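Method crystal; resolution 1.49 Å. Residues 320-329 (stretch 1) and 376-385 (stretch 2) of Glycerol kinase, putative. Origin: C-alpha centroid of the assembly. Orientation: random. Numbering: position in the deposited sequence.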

ATOM      1  N   TRP C 320      -2.441  -8.438  -8.715  1.00 10.97           N
ATOM      2  CA  TRP C 320      -2.846  -8.033  -7.391  1.00 10.01           C
ATOM      3  C   TRP C 320      -3.341  -6.556  -7.360  1.00 10.83           C
ATOM      4  O   TRP C 320      -4.377  -6.212  -6.781  1.00 11.94           O
ATOM      5  CB  TRP C 320      -1.790  -8.302  -6.375  1.00  9.83           C
ATOM      6  CG  TRP C 320      -2.157  -8.000  -4.962  1.00 11.04           C
ATOM      7  CD1 TRP C 320      -2.670  -8.870  -4.034  1.00 11.84           C
ATOM      8  CD2 TRP C 320      -1.973  -6.755  -4.304  1.00 11.57           C
ATOM      9  NE1 TRP C 320      -2.861  -8.223  -2.844  1.00 13.10           N
ATOM     10  CE2 TRP C 320      -2.408  -6.933  -2.969  1.00 12.56           C
ATOM     11  CE3 TRP C 320      -1.446  -5.528  -4.690  1.00 13.12           C
ATOM     12  CZ2 TRP C 320      -2.369  -5.916  -2.061  1.00 15.71           C
ATOM     13  CZ3 TRP C 320      -1.452  -4.477  -3.743  1.00 12.95           C
ATOM     14  CH2 TRP C 320      -1.848  -4.709  -2.465  1.00 12.70           C
ATOM     15  N   LEU C 321      -2.595  -5.709  -8.028  1.00  9.21           N
ATOM     16  CA  LEU C 321      -2.933  -4.281  -8.170  1.00  9.77           C
ATOM     17  C   LEU C 321      -4.280  -4.140  -8.836  1.00 10.70           C
ATOM     18  O   LEU C 321      -5.065  -3.314  -8.437  1.00 12.31           O
ATOM     19  CB  LEU C 321      -1.859  -3.554  -8.958  1.00  8.59           C
ATOM     20  CG  LEU C 321      -0.482  -3.413  -8.269  1.00 10.17           C
ATOM     21  CD1 LEU C 321       0.506  -2.868  -9.321  1.00 13.56           C
ATOM     22  CD2 LEU C 321      -0.546  -2.469  -7.069  1.00 10.68           C
ATOM     23  N   LEU C 322      -4.506  -4.884  -9.907  1.00 13.41           N
ATOM     24  CA  LEU C 322      -5.755  -4.798 -10.649  1.00 14.55           C
ATOM     25  C   LEU C 322      -6.895  -5.252  -9.718  1.00 14.66           C
ATOM     26  O   LEU C 322      -7.980  -4.663  -9.643  1.00 15.62           O
ATOM     27  CB  LEU C 322      -5.671  -5.779 -11.814  1.00 15.90           C
ATOM     28  CG  LEU C 322      -6.871  -5.825 -12.732  1.00 15.57           C
ATOM     29  CD1 LEU C 322      -7.139  -4.442 -13.350  1.00 18.10           C
ATOM     30  CD2 LEU C 322      -6.648  -6.904 -13.834  1.00 19.09           C
ATOM     31  N   LYS C 323      -6.732  -6.373  -9.027  1.00 15.65           N
ATOM     32  CA  LYS C 323      -7.814  -6.878  -8.222  1.00 15.55           C
ATOM     33  C   LYS C 323      -8.212  -5.892  -7.122  1.00 16.52           C
ATOM     34  O   LYS C 323      -9.399  -5.828  -6.739  1.00 17.27           O
ATOM     35  CB  LYS C 323      -7.353  -8.153  -7.584  1.00 16.66           C
ATOM     36  CG  LYS C 323      -8.320  -8.816  -6.644  1.00 17.76           C
ATOM     37  CD  LYS C 323      -7.732 -10.149  -6.003  1.00 22.79           C
ATOM     38  CE  LYS C 323      -8.579 -10.739  -4.686  1.00 23.15           C
ATOM     39  NZ  LYS C 323      -9.902 -11.479  -5.083  1.00 33.20           N
ATOM     40  N   ASN C 324      -7.218  -5.174  -6.567  1.00 13.62           N
ATOM     41  CA  ASN C 324      -7.420  -4.251  -5.454  1.00 13.50           C
ATOM     42  C   ASN C 324      -7.525  -2.799  -5.902  1.00 13.65           C
ATOM     43  O   ASN C 324      -7.509  -1.904  -5.057  1.00 12.03           O
ATOM     44  CB  ASN C 324      -6.337  -4.481  -4.435  1.00 13.88           C
ATOM     45  CG  ASN C 324      -6.419  -5.877  -3.883  1.00 15.57           C
ATOM     46  OD1 ASN C 324      -5.631  -6.802  -4.263  1.00 24.24           O
ATOM     47  ND2 ASN C 324      -7.463  -6.120  -3.192  1.00 10.79           N
ATOM     48  N   LYS C 325      -7.721  -2.611  -7.228  1.00 13.66           N
ATOM     49  CA  LYS C 325      -8.198  -1.341  -7.783  1.00 13.77           C
ATOM     50  C   LYS C 325      -7.149  -0.272  -7.878  1.00 13.97           C
ATOM     51  O   LYS C 325      -7.467   0.870  -8.145  1.00 16.91           O
ATOM     52  CB  LYS C 325      -9.433  -0.758  -7.062  1.00 15.05           C
ATOM     53  CG  LYS C 325     -10.578  -1.691  -6.812  1.00 16.39           C
ATOM     54  CD  LYS C 325     -11.076  -2.359  -8.014  1.00 23.88           C
ATOM     55  CE  LYS C 325     -12.324  -3.157  -7.617  1.00 28.20           C
ATOM     56  NZ  LYS C 325     -12.228  -4.576  -7.966  1.00 35.48           N
ATOM     57  N   LEU C 326      -5.897  -0.648  -7.717  1.00 12.96           N
ATOM     58  CA  LEU C 326      -4.812   0.276  -7.849  1.00 13.41           C
ATOM     59  C   LEU C 326      -4.455   0.525  -9.319  1.00 14.12           C
ATOM     60  O   LEU C 326      -3.820   1.523  -9.639  1.00 15.02           O
ATOM     61  CB  LEU C 326      -3.637  -0.231  -7.044  1.00 11.84           C
ATOM     62  CG  LEU C 326      -3.873  -0.128  -5.529  1.00 13.86           C
ATOM     63  CD1 LEU C 326      -2.888  -0.982  -4.708  1.00 15.10           C
ATOM     64  CD2 LEU C 326      -3.915   1.338  -5.038  1.00 12.17           C
ATOM     65  N   ILE C 327      -4.813  -0.402 -10.208  1.00 14.83           N
ATOM     66  CA  ILE C 327      -4.676  -0.170 -11.629  1.00 16.55           C
ATOM     67  C   ILE C 327      -6.026  -0.558 -12.207  1.00 17.96           C
ATOM     68  O   ILE C 327      -6.708  -1.473 -11.765  1.00 17.10           O
ATOM     69  CB  ILE C 327      -3.436  -0.870 -12.192  1.00 17.13           C
ATOM     70  CG1 ILE C 327      -2.991  -0.296 -13.544  1.00 21.78           C
ATOM     71  CG2 ILE C 327      -3.644  -2.363 -12.243  1.00 18.44           C
ATOM     72  CD1 ILE C 327      -1.734  -0.988 -14.189  1.00 19.37           C
ATOM     73  N   ASP C 328      -6.466   0.211 -13.188  1.00 19.85           N
ATOM     74  CA  ASP C 328      -7.739  -0.104 -13.880  1.00 21.78           C
ATOM     75  C   ASP C 328      -7.528  -1.192 -14.961  1.00 22.20           C
ATOM     76  O   ASP C 328      -8.447  -1.930 -15.257  1.00 22.87           O
ATOM     77  CB  ASP C 328      -8.309   1.182 -14.541  1.00 22.63           C
ATOM     78  CG  ASP C 328      -8.771   2.244 -13.510  1.00 27.06           C
ATOM     79  OD1 ASP C 328      -8.973   1.947 -12.319  1.00 24.87           O
ATOM     80  OD2 ASP C 328      -8.957   3.401 -13.899  1.00 35.59           O
ATOM     81  N   ASP C 329      -6.332  -1.250 -15.585  1.00 23.85           N
ATOM     82  CA  ASP C 329      -5.981  -2.300 -16.548  1.00 24.12           C
ATOM     83  C   ASP C 329      -4.498  -2.413 -16.759  1.00 23.98           C
ATOM     84  O   ASP C 329      -3.810  -1.375 -16.921  1.00 23.25           O
ATOM     85  CB  ASP C 329      -6.601  -1.967 -17.923  1.00 24.75           C
ATOM     86  CG  ASP C 329      -6.600  -3.173 -18.876  1.00 27.92           C
ATOM     87  OD1 ASP C 329      -7.560  -3.989 -18.775  1.00 36.14           O
ATOM     88  OD2 ASP C 329      -5.605  -3.342 -19.641  1.00 36.45           O
ATOM     89  N   GLU C 376      -0.168   8.838  -5.217  1.00  9.82           N
ATOM     90  CA  GLU C 376      -1.325   8.379  -5.931  1.00 13.31           C
ATOM     91  C   GLU C 376      -1.127   6.939  -6.329  1.00 12.78           C
ATOM     92  O   GLU C 376      -0.024   6.384  -6.267  1.00 12.48           O
ATOM     93  CB  GLU C 376      -1.500   9.128  -7.270  1.00 14.25           C
ATOM     94  CG  GLU C 376      -1.538  10.593  -7.132  1.00 17.98           C
ATOM     95  CD  GLU C 376      -2.344  11.242  -8.190  1.00 22.39           C
ATOM     96  OE1 GLU C 376      -2.802  10.555  -9.167  1.00 31.32           O
ATOM     97  OE2 GLU C 376      -2.523  12.448  -8.026  1.00 32.01           O
ATOM     98  N   ARG C 377      -2.221   6.328  -6.770  1.00 14.33           N
ATOM     99  CA  ARG C 377      -2.176   4.941  -7.306  1.00 15.60           C
ATOM    100  C   ARG C 377      -1.029   4.738  -8.277  1.00 15.77           C
ATOM    101  O   ARG C 377      -0.283   3.738  -8.227  1.00 15.94           O
ATOM    102  CB  ARG C 377      -3.482   4.628  -8.117  1.00 18.44           C
ATOM    103  CG  ARG C 377      -4.646   4.579  -7.401  1.00 18.74           C
ATOM    104  CD  ARG C 377      -5.768   4.017  -8.205  1.00 15.42           C
ATOM    105  NE  ARG C 377      -6.235   4.797  -9.360  1.00 17.79           N
ATOM    106  CZ  ARG C 377      -6.918   4.236 -10.349  1.00 20.69           C
ATOM    107  NH1 ARG C 377      -7.236   2.925 -10.305  1.00 21.72           N
ATOM    108  NH2 ARG C 377      -7.363   4.971 -11.394  1.00 25.50           N
ATOM    109  N   SER C 378      -0.896   5.686  -9.175  1.00 15.76           N
ATOM    110  CA  SER C 378       0.140   5.667 -10.211  1.00 16.19           C
ATOM    111  C   SER C 378       1.539   5.460  -9.628  1.00 14.85           C
ATOM    112  O   SER C 378       2.322   4.683 -10.150  1.00 13.70           O
ATOM    113  CB  SER C 378       0.101   6.959 -11.049  1.00 19.57           C
ATOM    114  OG  SER C 378       0.663   8.090 -10.294  1.00 23.06           O
ATOM    115  N   HIS C 379       1.880   6.164  -8.556  1.00 13.47           N
ATOM    116  CA  HIS C 379       3.192   6.038  -7.971  1.00 11.34           C
ATOM    117  C   HIS C 379       3.407   4.666  -7.348  1.00  9.33           C
ATOM    118  O   HIS C 379       4.508   4.104  -7.392  1.00  8.49           O
ATOM    119  CB  HIS C 379       3.426   7.096  -6.873  1.00 11.55           C
ATOM    120  CG  HIS C 379       3.171   8.502  -7.282  1.00 14.08           C
ATOM    121  ND1 HIS C 379       4.040   9.246  -8.068  1.00 23.42           N
ATOM    122  CD2 HIS C 379       2.207   9.351  -6.896  1.00 11.54           C
ATOM    123  CE1 HIS C 379       3.587  10.491  -8.166  1.00 19.95           C
ATOM    124  NE2 HIS C 379       2.472  10.573  -7.467  1.00 20.83           N
ATOM    125  N   ILE C 380       2.350   4.112  -6.767  1.00 10.07           N
ATOM    126  CA  ILE C 380       2.409   2.752  -6.159  1.00 11.45           C
ATOM    127  C   ILE C 380       2.628   1.698  -7.231  1.00  9.60           C
ATOM    128  O   ILE C 380       3.417   0.795  -7.070  1.00 11.37           O
ATOM    129  CB  ILE C 380       1.151   2.485  -5.293  1.00 11.83           C
ATOM    130  CG1 ILE C 380       1.089   3.557  -4.148  1.00 13.37           C
ATOM    131  CG2 ILE C 380       1.046   1.007  -4.882  1.00 10.60           C
ATOM    132  CD1 ILE C 380      -0.280   3.582  -3.327  1.00 14.19           C
ATOM    133  N   VAL C 381       1.859   1.822  -8.314  1.00  9.22           N
ATOM    134  CA  VAL C 381       2.039   0.959  -9.502  1.00  8.47           C
ATOM    135  C   VAL C 381       3.467   1.009 -10.046  1.00  8.58           C
ATOM    136  O   VAL C 381       4.122  -0.049 -10.210  1.00  9.08           O
ATOM    137  CB  VAL C 381       0.951   1.313 -10.590  1.00  9.99           C
ATOM    138  CG1 VAL C 381       1.261   0.546 -11.923  1.00 11.64           C
ATOM    139  CG2 VAL C 381      -0.395   0.996 -10.034  1.00 10.13           C
ATOM    140  N   ARG C 382       3.974   2.214 -10.274  1.00  9.92           N
ATOM    141  CA  ARG C 382       5.357   2.401 -10.753  1.00  8.07           C
ATOM    142  C   ARG C 382       6.355   1.779  -9.811  1.00  7.75           C
ATOM    143  O   ARG C 382       7.300   1.170 -10.253  1.00  7.35           O
ATOM    144  CB  ARG C 382       5.652   3.902 -11.008  1.00  9.34           C
ATOM    145  CG  ARG C 382       7.035   4.109 -11.503  1.00 10.33           C
ATOM    146  CD  ARG C 382       7.411   5.534 -11.812  1.00 11.78           C
ATOM    147  NE  ARG C 382       8.818   5.446 -12.091  1.00 16.21           N
ATOM    148  CZ  ARG C 382       9.417   5.547 -13.263  1.00 13.41           C
ATOM    149  NH1 ARG C 382       8.774   5.999 -14.348  1.00 14.56           N
ATOM    150  NH2 ARG C 382      10.696   5.261 -13.317  1.00 15.19           N
ATOM    151  N   ALA C 383       6.105   1.897  -8.504  1.00  6.34           N
ATOM    152  CA  ALA C 383       7.102   1.450  -7.514  1.00  6.48           C
ATOM    153  C   ALA C 383       7.155  -0.115  -7.620  1.00  6.69           C
ATOM    154  O   ALA C 383       8.183  -0.753  -7.481  1.00  8.53           O
ATOM    155  CB  ALA C 383       6.684   1.920  -6.023  1.00  8.16           C
ATOM    156  N   LEU C 384       5.970  -0.725  -7.803  1.00  7.25           N
ATOM    157  CA  LEU C 384       5.921  -2.232  -7.898  1.00  7.79           C
ATOM    158  C   LEU C 384       6.807  -2.655  -9.139  1.00  7.79           C
ATOM    159  O   LEU C 384       7.664  -3.540  -9.037  1.00  8.66           O
ATOM    160  CB  LEU C 384       4.536  -2.814  -7.985  1.00  8.38           C
ATOM    161  CG  LEU C 384       4.502  -4.326  -8.079  1.00 10.45           C
ATOM    162  CD1 LEU C 384       3.421  -4.998  -7.227  1.00 12.80           C
ATOM    163  CD2 LEU C 384       4.453  -4.804  -9.548  1.00 11.46           C
ATOM    164  N   LEU C 385       6.636  -1.902 -10.234  1.00  8.70           N
ATOM    165  CA  LEU C 385       7.345  -2.193 -11.492  1.00  8.84           C
ATOM    166  C   LEU C 385       8.825  -1.966 -11.315  1.00  7.26           C
ATOM    167  O   LEU C 385       9.671  -2.803 -11.665  1.00  7.88           O
ATOM    168  CB  LEU C 385       6.757  -1.316 -12.579  1.00 10.06           C
ATOM    169  CG  LEU C 385       5.336  -1.732 -12.992  1.00 11.73           C
ATOM    170  CD1 LEU C 385       4.851  -0.704 -14.058  1.00 13.81           C
ATOM    171  CD2 LEU C 385       5.233  -3.165 -13.491  1.00 13.64           C
TER

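The contact sets the end of one helix and the loop that follows it against the first turns of another, with a polar clamp at one end and an aliphatic patch beside it. Arg377 makes the clamp. Its CA-to-CB bond points toward the loop, and an m, t, m run of chi angles carries the chain past Leu326, whose CD2 lies 4.1 Å from Arg377 CG, to set the guanidinium among loop acceptors. Arg377 NH1 donates to Lys325 O at 3.0 Å and, nearly straight, to Asp328 OD1 at 2.8 Å, both near the guanidinium plane. The latter bond belongs to a salt bridge, to which Arg377 NH2 adds a weak bond to Asp328 OD2 at 3.4 Å. Asp328, chi1 m, starts sideways, yet its carboxylate comes nearer and meets the arginine.

The helix face follows helical spacing: Arg377, Ile380, Val381 and Leu384 all point toward the other stretch. Leu321, in the common m, t rotamer, spreads its methyls among three of them: CD1 lies 4.0 Å from Val381 CG2 and 4.2 Å from Leu384 CD1, while CD2 lies 4.4 Å from Ile380 CG2. Leu326 repeats the m, t choice from the loop, its CD1 4.4 Å from Ile380 CG2. Ile327, extended t, t, brings CD1 within 4.1 Å of Val381 CG1.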